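Local coordinates for outer membrane protein TP0453 (Treponema pallidum, PDB 3K8J) that alters membrane permeability at acidic pH, increasing that of lipid vesicles in its non-lipidated form, and might be involved in ligand transport, at residues I100-S105 / R129-L134; S159-L164 / Y192-R197. All coordinates share one frame; numbering follows the deposited sequence.

Overall arrangement
The two contacts follow one another along the chain, contact 1 closing before contact 2 opens, and they lie on opposite sides of the chain's centre. Their own centres are 30 Å apart and their nearest atoms about 16 Å apart, so they do not touch. What joins them is the antiparallel strand system of the U-shaped half-barrel, which encloses a large hydrophobic cavity. Contact 1 packs helix 130-135 against strand 101-104, near one end of the strand order; contact 2 pairs strands 162-166 and 189-196 in its middle. Together they illustrate two ways of building such a half-barrel: side chains layering a helix on strands, and backbone bonds joining strand to strand.

Contact 1 of 2, residues I100-S105 / R129-L134; sequences ITYYES and RMSKML
Two different first torsions bring Tyr102 and Met130 together: the tyrosine ring carbon CG stands anti to its own carbonyl carbon (chi1 -78°), whereas CG of Met130 lies anti to the backbone N (chi1 -172°) and is carried over the phenol. There Met130 CG sits 4.0 Å from the centroid of the Tyr102 ring and 15° off its normal, a CH-pi contact displaced toward the rim of that face. Met130 CB adds a second touch, 3.7 Å from Tyr102 CE2. Beyond CG the methionine chain bends at both chi2 and chi3, so its sulfur end leads away from the strand, and the side chain also meets Ile121 of strand 117-123.

Leu134, one helical turn on, reaches out to meet the oncoming phenol, its CD1 methyl oblique to the ring, 3.8 Å from Tyr102 CE1 and 3.5 Å from Tyr102 OH. The phenol oxygen also comes to 3.5 Å from Ser131 CA, a van der Waals approach to the helix backbone; no hydrogen bond crosses between the two segments.

The arrangement is a helix laid on the strands of the half-barrel. Helix 130-135, inferred to be amphipathic, turns Met130 and Leu134 toward strand 101-104 while Lys132 points away from it, and the two short axes come no closer than 11.3 Å. The gap is spanned mainly by side chains, the length of the tyrosine doing much of the work. Met130 and Leu134 also rest on Ser111 of the neighbouring strand 108-112, so the helix spans more than one strand.

Just before the strand, Ile100 places CG1 at the edge of the Tyr102 ring, in its plane. Its CD1 meets Leu134 CD1 tip to tip at 4.2 Å.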
ATOM      1  N   ILE A 100     -23.209  46.705   7.463  1.00 42.29           N
ATOM      2  CA  ILE A 100     -22.443  45.491   7.137  1.00 40.09           C
ATOM      3  C   ILE A 100     -22.381  45.190   5.628  1.00 36.89           C
ATOM      4  O   ILE A 100     -23.386  45.273   4.918  1.00 37.02           O
ATOM      5  CB  ILE A 100     -22.854  44.252   7.989  1.00 40.20           C
ATOM      6  CG1 ILE A 100     -23.083  43.025   7.112  1.00 39.07           C
ATOM      7  CG2 ILE A 100     -24.080  44.535   8.858  1.00 43.33           C
ATOM      8  CD1 ILE A 100     -22.343  41.840   7.576  1.00 34.84           C
ATOM      9  N   THR A 101     -21.197  44.844   5.144  1.00 34.13           N
ATOM     10  CA  THR A 101     -21.024  44.528   3.717  1.00 32.15           C
ATOM     11  C   THR A 101     -21.298  43.036   3.376  1.00 28.58           C
ATOM     12  O   THR A 101     -20.741  42.129   3.989  1.00 26.45           O
ATOM     13  CB  THR A 101     -19.632  45.000   3.198  1.00 32.60           C
ATOM     14  OG1 THR A 101     -19.455  46.396   3.488  1.00 35.63           O
ATOM     15  CG2 THR A 101     -19.497  44.790   1.691  1.00 31.00           C
ATOM     16  N   TYR A 102     -22.204  42.808   2.426  1.00 27.53           N
ATOM     17  CA  TYR A 102     -22.436  41.472   1.861  1.00 24.32           C
ATOM     18  C   TYR A 102     -21.656  41.448   0.576  1.00 24.43           C
ATOM     19  O   TYR A 102     -21.895  42.298  -0.306  1.00 25.83           O
ATOM     20  CB  TYR A 102     -23.915  41.259   1.504  1.00 23.99           C
ATOM     21  CG  TYR A 102     -24.859  40.940   2.658  1.00 27.74           C
ATOM     22  CD1 TYR A 102     -24.601  41.387   3.951  1.00 30.19           C
ATOM     23  CD2 TYR A 102     -26.034  40.204   2.437  1.00 30.69           C
ATOM     24  CE1 TYR A 102     -25.472  41.108   5.001  1.00 32.03           C
ATOM     25  CE2 TYR A 102     -26.920  39.911   3.496  1.00 34.94           C
ATOM     26  CZ  TYR A 102     -26.633  40.376   4.766  1.00 31.03           C
ATOM     27  OH  TYR A 102     -27.488  40.115   5.812  1.00 31.74           O
ATOM     28  N   TYR A 103     -20.715  40.515   0.463  1.00 21.84           N
ATOM     29  CA  TYR A 103     -20.004  40.283  -0.788  1.00 22.94           C
ATOM     30  C   TYR A 103     -20.715  39.126  -1.480  1.00 25.24           C
ATOM     31  O   TYR A 103     -21.070  38.138  -0.836  1.00 21.03           O
ATOM     32  CB  TYR A 103     -18.534  39.938  -0.543  1.00 23.45           C
ATOM     33  CG  TYR A 103     -17.771  41.030   0.183  1.00 24.82           C
ATOM     34  CD1 TYR A 103     -17.245  42.109  -0.516  1.00 28.65           C
ATOM     35  CD2 TYR A 103     -17.575  40.982   1.566  1.00 30.28           C
ATOM     36  CE1 TYR A 103     -16.541  43.126   0.131  1.00 31.23           C
ATOM     37  CE2 TYR A 103     -16.856  41.995   2.232  1.00 29.62           C
ATOM     38  CZ  TYR A 103     -16.349  43.063   1.499  1.00 32.82           C
ATOM     39  OH  TYR A 103     -15.657  44.087   2.110  1.00 36.36           O
ATOM     40  N   GLU A 104     -20.927  39.278  -2.785  1.00 26.73           N
ATOM     41  CA  GLU A 104     -21.694  38.342  -3.594  1.00 31.09           C
ATOM     42  C   GLU A 104     -20.886  37.971  -4.814  1.00 32.36           C
ATOM     43  O   GLU A 104     -20.251  38.837  -5.447  1.00 31.11           O
ATOM     44  CB  GLU A 104     -23.002  38.967  -4.081  1.00 32.66           C
ATOM     45  CG  GLU A 104     -24.069  39.183  -3.028  1.00 38.40           C
ATOM     46  CD  GLU A 104     -25.412  39.595  -3.634  1.00 49.04           C
ATOM     47  OE1 GLU A 104     -25.421  40.186  -4.742  1.00 52.48           O
ATOM     48  OE2 GLU A 104     -26.459  39.333  -2.999  1.00 49.35           O
ATOM     49  N   SER A 105     -20.919  36.681  -5.128  1.00 32.51           N
ATOM     50  CA  SER A 105     -20.315  36.133  -6.327  1.00 33.50           C
ATOM     51  C   SER A 105     -21.351  35.212  -6.967  1.00 33.65           C
ATOM     52  O   SER A 105     -22.493  35.127  -6.490  1.00 32.11           O
ATOM     53  CB  SER A 105     -19.039  35.374  -5.984  1.00 34.73           C
ATOM     54  OG  SER A 105     -18.112  35.455  -7.047  1.00 38.07           O
ATOM     55  N   ARG A 129     -29.784  32.029   2.015  1.00 14.26           N
ATOM     56  CA  ARG A 129     -29.575  33.471   2.065  1.00 13.28           C
ATOM     57  C   ARG A 129     -28.649  33.853   3.256  1.00 13.94           C
ATOM     58  O   ARG A 129     -28.851  33.393   4.394  1.00 10.26           O
ATOM     59  CB  ARG A 129     -30.942  34.191   2.140  1.00 14.15           C
ATOM     60  CG  ARG A 129     -31.859  33.961   0.861  1.00 15.89           C
ATOM     61  CD  ARG A 129     -33.220  34.708   0.910  1.00 15.35           C
ATOM     62  NE  ARG A 129     -34.000  34.188   2.032  1.00 12.76           N
ATOM     63  CZ  ARG A 129     -34.103  34.787   3.211  1.00 13.55           C
ATOM     64  NH1 ARG A 129     -33.547  35.973   3.400  1.00 13.08           N
ATOM     65  NH2 ARG A 129     -34.765  34.201   4.204  1.00 12.63           N
ATOM     66  N   MET A 130     -27.640  34.676   2.968  1.00 12.63           N
ATOM     67  CA  MET A 130     -26.744  35.244   3.988  1.00 14.23           C
ATOM     68  C   MET A 130     -27.498  35.791   5.192  1.00 14.52           C
ATOM     69  O   MET A 130     -27.131  35.524   6.352  1.00 15.24           O
ATOM     70  CB  MET A 130     -25.853  36.360   3.383  1.00 12.92           C
ATOM     71  CG  MET A 130     -24.735  36.862   4.358  1.00 15.35           C
ATOM     72  SD  MET A 130     -23.808  35.526   5.154  1.00 17.63           S
ATOM     73  CE  MET A 130     -22.767  35.004   3.772  1.00 11.87           C
ATOM     74  N   SER A 131     -28.545  36.567   4.904  1.00 13.09           N
ATOM     75  CA  SER A 131     -29.406  37.152   5.914  1.00 14.96           C
ATOM     76  C   SER A 131     -29.955  36.088   6.911  1.00 15.43           C
ATOM     77  O   SER A 131     -30.005  36.338   8.109  1.00 14.51           O
ATOM     78  CB  SER A 131     -30.562  37.870   5.205  1.00 17.20           C
ATOM     79  OG  SER A 131     -31.443  38.475   6.109  1.00 23.09           O
ATOM     80  N   LYS A 132     -30.347  34.914   6.412  1.00 14.14           N
ATOM     81  CA  LYS A 132     -30.848  33.820   7.280  1.00 15.56           C
ATOM     82  C   LYS A 132     -29.752  33.189   8.154  1.00 14.49           C
ATOM     83  O   LYS A 132     -29.949  32.915   9.354  1.00 14.10           O
ATOM     84  CB  LYS A 132     -31.517  32.755   6.410  1.00 14.83           C
ATOM     85  CG  LYS A 132     -32.133  31.619   7.159  1.00 20.31           C
ATOM     86  CD  LYS A 132     -33.173  30.904   6.295  1.00 21.48           C
ATOM     87  CE  LYS A 132     -33.960  29.921   7.147  1.00 23.28           C
ATOM     88  NZ  LYS A 132     -33.790  28.518   6.772  1.00 31.32           N
ATOM     89  N   MET A 133     -28.600  32.942   7.553  1.00 13.22           N
ATOM     90  CA  MET A 133     -27.464  32.480   8.318  1.00 16.79           C
ATOM     91  C   MET A 133     -27.127  33.472   9.434  1.00 16.21           C
ATOM     92  O   MET A 133     -26.879  33.070  10.588  1.00 17.20           O
ATOM     93  CB  MET A 133     -26.228  32.269   7.417  1.00 16.81           C
ATOM     94  CG  MET A 133     -25.020  31.672   8.176  1.00 15.49           C
ATOM     95  SD  MET A 133     -23.706  31.214   7.021  1.00 19.23           S
ATOM     96  CE  MET A 133     -22.360  30.807   8.161  1.00 18.87           C
ATOM     97  N   LEU A 134     -27.117  34.759   9.081  1.00 14.98           N
ATOM     98  CA  LEU A 134     -26.713  35.812  10.009  1.00 15.56           C
ATOM     99  C   LEU A 134     -27.674  35.945  11.175  1.00 15.40           C
ATOM    100  O   LEU A 134     -27.254  36.349  12.265  1.00 15.90           O
ATOM    101  CB  LEU A 134     -26.468  37.166   9.308  1.00 16.20           C
ATOM    102  CG  LEU A 134     -25.240  37.253   8.372  1.00 19.61           C
ATOM    103  CD1 LEU A 134     -25.014  38.647   7.818  1.00 15.89           C
ATOM    104  CD2 LEU A 134     -23.963  36.753   9.031  1.00 24.77           C
TER

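Contact 2 of 2, residues S159-L164 / Y192-R197; sequences SQTVAL and YLTARR
Thr161 and Thr194 cross at an angle and join through their hydroxyls, OG1 to OG1 at 2.8 Å, in a hydrogen bond for which either could be the donor. In both threonines OG1 stands anti to the carbonyl carbon (chi1 -63° and -50°), the branch that lets the two oxygens face each other across the strands. The other branch of Thr161, its CG2 methyl, lies at the edge of the Tyr192 ring, near the ring plane, and 4.0 Å from Tyr192 CB.

Ala163 shares that face of the sheet. Its CB rests obliquely against the ring, 3.6 Å from Tyr192 CD1, in a non-hydrogen-bonded antiparallel pair, and Phe149 of helix 147-153 touches both residues. The phenol hydroxyl is bonded to Glu190, and a water donates to both Tyr192 OH and Leu164 O.

On the reverse face Val162 and Leu193 cross in turn, CG1 of the valine 4.2 Å from CD1 of the leucine. They form the hydrogen-bonded pair: Val162 N reaches Leu193 O at 2.9 Å, while Leu193 N reaches Val162 O at 2.8 Å.

An ST turn bonds Thr161 N to Ser159 OG, and Ser159 OG is itself bonded to Glu152. This ladder belongs to the middle of the half-barrel wall, flanked by strands 21-26 and 199-207. In this largely buried junction the chemistry implies that the backbone groups of Val162 and Leu193 satisfy one another, as do the two threonine hydroxyls, whereas the tyrosine hydroxyl is served by Glu190 and water.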
ATOM      1  N   SER A 159      -6.664  23.175  20.184  1.00 31.36           N
ATOM      2  CA  SER A 159      -6.482  21.993  19.313  1.00 29.11           C
ATOM      3  C   SER A 159      -5.835  22.292  17.946  1.00 27.52           C
ATOM      4  O   SER A 159      -6.050  23.347  17.386  1.00 28.37           O
ATOM      5  CB  SER A 159      -7.845  21.333  19.094  1.00 28.94           C
ATOM      6  OG  SER A 159      -7.838  20.448  17.988  1.00 27.83           O
ATOM      7  N   GLN A 160      -5.045  21.357  17.418  1.00 25.64           N
ATOM      8  CA  GLN A 160      -4.547  21.476  16.045  1.00 24.22           C
ATOM      9  C   GLN A 160      -5.079  20.349  15.157  1.00 22.25           C
ATOM     10  O   GLN A 160      -4.642  20.156  14.029  1.00 21.39           O
ATOM     11  CB  GLN A 160      -3.015  21.587  16.023  1.00 25.72           C
ATOM     12  CG  GLN A 160      -2.537  22.796  16.854  1.00 29.70           C
ATOM     13  CD  GLN A 160      -1.096  23.171  16.631  1.00 34.77           C
ATOM     14  OE1 GLN A 160      -0.256  22.322  16.333  1.00 35.36           O
ATOM     15  NE2 GLN A 160      -0.796  24.461  16.792  1.00 34.43           N
ATOM     16  N   THR A 161      -6.086  19.654  15.678  1.00 20.56           N
ATOM     17  CA  THR A 161      -6.673  18.494  15.035  1.00 20.92           C
ATOM     18  C   THR A 161      -7.819  18.929  14.102  1.00 20.30           C
ATOM     19  O   THR A 161      -8.711  19.664  14.510  1.00 21.08           O
ATOM     20  CB  THR A 161      -7.191  17.527  16.127  1.00 20.04           C
ATOM     21  OG1 THR A 161      -6.074  17.074  16.905  1.00 22.96           O
ATOM     22  CG2 THR A 161      -7.935  16.335  15.545  1.00 19.18           C
ATOM     23  N   VAL A 162      -7.758  18.473  12.854  1.00 18.98           N
ATOM     24  CA  VAL A 162      -8.869  18.553  11.914  1.00 20.37           C
ATOM     25  C   VAL A 162      -9.899  17.467  12.230  1.00 21.48           C
ATOM     26  O   VAL A 162      -9.546  16.300  12.387  1.00 22.72           O
ATOM     27  CB  VAL A 162      -8.367  18.394  10.461  1.00 21.25           C
ATOM     28  CG1 VAL A 162      -9.535  18.488   9.472  1.00 21.79           C
ATOM     29  CG2 VAL A 162      -7.301  19.453  10.143  1.00 18.93           C
ATOM     30  N   ALA A 163     -11.163  17.859  12.337  1.00 20.59           N
ATOM     31  CA  ALA A 163     -12.226  16.933  12.719  1.00 19.74           C
ATOM     32  C   ALA A 163     -13.339  16.934  11.670  1.00 19.68           C
ATOM     33  O   ALA A 163     -13.735  17.999  11.157  1.00 18.24           O
ATOM     34  CB  ALA A 163     -12.785  17.304  14.102  1.00 18.85           C
ATOM     35  N   LEU A 164     -13.815  15.735  11.347  1.00 17.36           N
ATOM     36  CA  LEU A 164     -14.918  15.538  10.433  1.00 19.12           C
ATOM     37  C   LEU A 164     -15.977  14.663  11.055  1.00 19.35           C
ATOM     38  O   LEU A 164     -15.672  13.628  11.645  1.00 19.85           O
ATOM     39  CB  LEU A 164     -14.440  14.856   9.150  1.00 21.80           C
ATOM     40  CG  LEU A 164     -13.818  15.756   8.098  1.00 26.59           C
ATOM     41  CD1 LEU A 164     -13.011  14.905   7.108  1.00 36.46           C
ATOM     42  CD2 LEU A 164     -14.919  16.528   7.387  1.00 29.59           C
ATOM     43  N   TYR A 192     -10.505  12.136  12.570  1.00 20.62           N
ATOM     44  CA  TYR A 192      -9.658  13.111  13.267  1.00 21.05           C
ATOM     45  C   TYR A 192      -8.237  13.025  12.728  1.00 22.47           C
ATOM     46  O   TYR A 192      -7.663  11.944  12.676  1.00 23.95           O
ATOM     47  CB  TYR A 192      -9.705  12.859  14.797  1.00 20.50           C
ATOM     48  CG  TYR A 192     -11.125  12.897  15.310  1.00 18.75           C
ATOM     49  CD1 TYR A 192     -11.774  14.112  15.533  1.00 17.16           C
ATOM     50  CD2 TYR A 192     -11.844  11.713  15.510  1.00 17.02           C
ATOM     51  CE1 TYR A 192     -13.112  14.148  15.977  1.00 12.95           C
ATOM     52  CE2 TYR A 192     -13.154  11.735  15.946  1.00 18.38           C
ATOM     53  CZ  TYR A 192     -13.789  12.960  16.171  1.00 16.71           C
ATOM     54  OH  TYR A 192     -15.095  12.968  16.591  1.00 18.07           O
ATOM     55  N   LEU A 193      -7.680  14.159  12.314  1.00 23.94           N
ATOM     56  CA  LEU A 193      -6.341  14.204  11.711  1.00 26.42           C
ATOM     57  C   LEU A 193      -5.448  15.221  12.416  1.00 28.59           C
ATOM     58  O   LEU A 193      -5.840  16.380  12.595  1.00 28.85           O
ATOM     59  CB  LEU A 193      -6.438  14.568  10.229  1.00 26.73           C
ATOM     60  CG  LEU A 193      -7.360  13.719   9.342  1.00 29.11           C
ATOM     61  CD1 LEU A 193      -8.278  14.625   8.545  1.00 32.70           C
ATOM     62  CD2 LEU A 193      -6.577  12.819   8.413  1.00 31.64           C
ATOM     63  N   THR A 194      -4.250  14.784  12.805  1.00 29.32           N
ATOM     64  CA  THR A 194      -3.273  15.631  13.483  1.00 30.45           C
ATOM     65  C   THR A 194      -1.904  15.484  12.815  1.00 32.54           C
ATOM     66  O   THR A 194      -1.407  14.359  12.630  1.00 32.72           O
ATOM     67  CB  THR A 194      -3.136  15.278  14.991  1.00 30.86           C
ATOM     68  OG1 THR A 194      -4.433  15.230  15.606  1.00 30.01           O
ATOM     69  CG2 THR A 194      -2.258  16.318  15.724  1.00 29.23           C
ATOM     70  N   ALA A 195      -1.304  16.624  12.467  1.00 33.34           N
ATOM     71  CA  ALA A 195      -0.003  16.664  11.809  1.00 35.88           C
ATOM     72  C   ALA A 195       1.088  16.134  12.712  1.00 38.47           C
ATOM     73  O   ALA A 195       1.015  16.246  13.941  1.00 37.05           O
ATOM     74  CB  ALA A 195       0.342  18.079  11.344  1.00 35.57           C
ATOM     75  N   ARG A 196       2.099  15.557  12.067  1.00 42.11           N
ATOM     76  CA  ARG A 196       3.246  14.950  12.718  1.00 46.11           C
ATOM     77  C   ARG A 196       4.258  14.731  11.595  1.00 47.23           C
ATOM     78  O   ARG A 196       4.054  13.873  10.733  1.00 47.37           O
ATOM     79  CB  ARG A 196       2.835  13.620  13.361  1.00 46.82           C
ATOM     80  CG  ARG A 196       3.506  13.324  14.694  1.00 51.47           C
ATOM     81  CD  ARG A 196       4.695  12.381  14.551  1.00 54.78           C
ATOM     82  NE  ARG A 196       4.262  11.013  14.274  1.00 58.85           N
ATOM     83  CZ  ARG A 196       4.388  10.400  13.100  1.00 60.25           C
ATOM     84  NH1 ARG A 196       4.951  11.025  12.069  1.00 58.95           N
ATOM     85  NH2 ARG A 196       3.954   9.154  12.955  1.00 59.78           N
ATOM     86  N   ARG A 197       5.328  15.531  11.594  1.00 49.02           N
ATOM     87  CA  ARG A 197       6.294  15.597  10.477  1.00 50.52           C
ATOM     88  C   ARG A 197       5.577  16.007   9.190  1.00 50.28           C
ATOM     89  O   ARG A 197       4.671  16.843   9.220  1.00 51.26           O
ATOM     90  CB  ARG A 197       7.064  14.274  10.266  1.00 51.17           C
ATOM     91  CG  ARG A 197       7.336  13.430  11.505  1.00 53.81           C
ATOM     92  CD  ARG A 197       8.283  14.097  12.490  1.00 59.65           C
ATOM     93  NE  ARG A 197       8.461  13.260  13.676  1.00 63.12           N
ATOM     94  CZ  ARG A 197       8.736  13.721  14.894  1.00 64.67           C
ATOM     95  NH1 ARG A 197       8.861  15.025  15.114  1.00 63.56           N
ATOM     96  NH2 ARG A 197       8.875  12.868  15.901  1.00 65.76           N
TER
HETATM   97  O   HOH W   1      -2.295  19.418  13.096  1.00 29.81           O
HETATM   98  O   HOH W   2     -16.640  13.832  14.082  1.00 26.37           O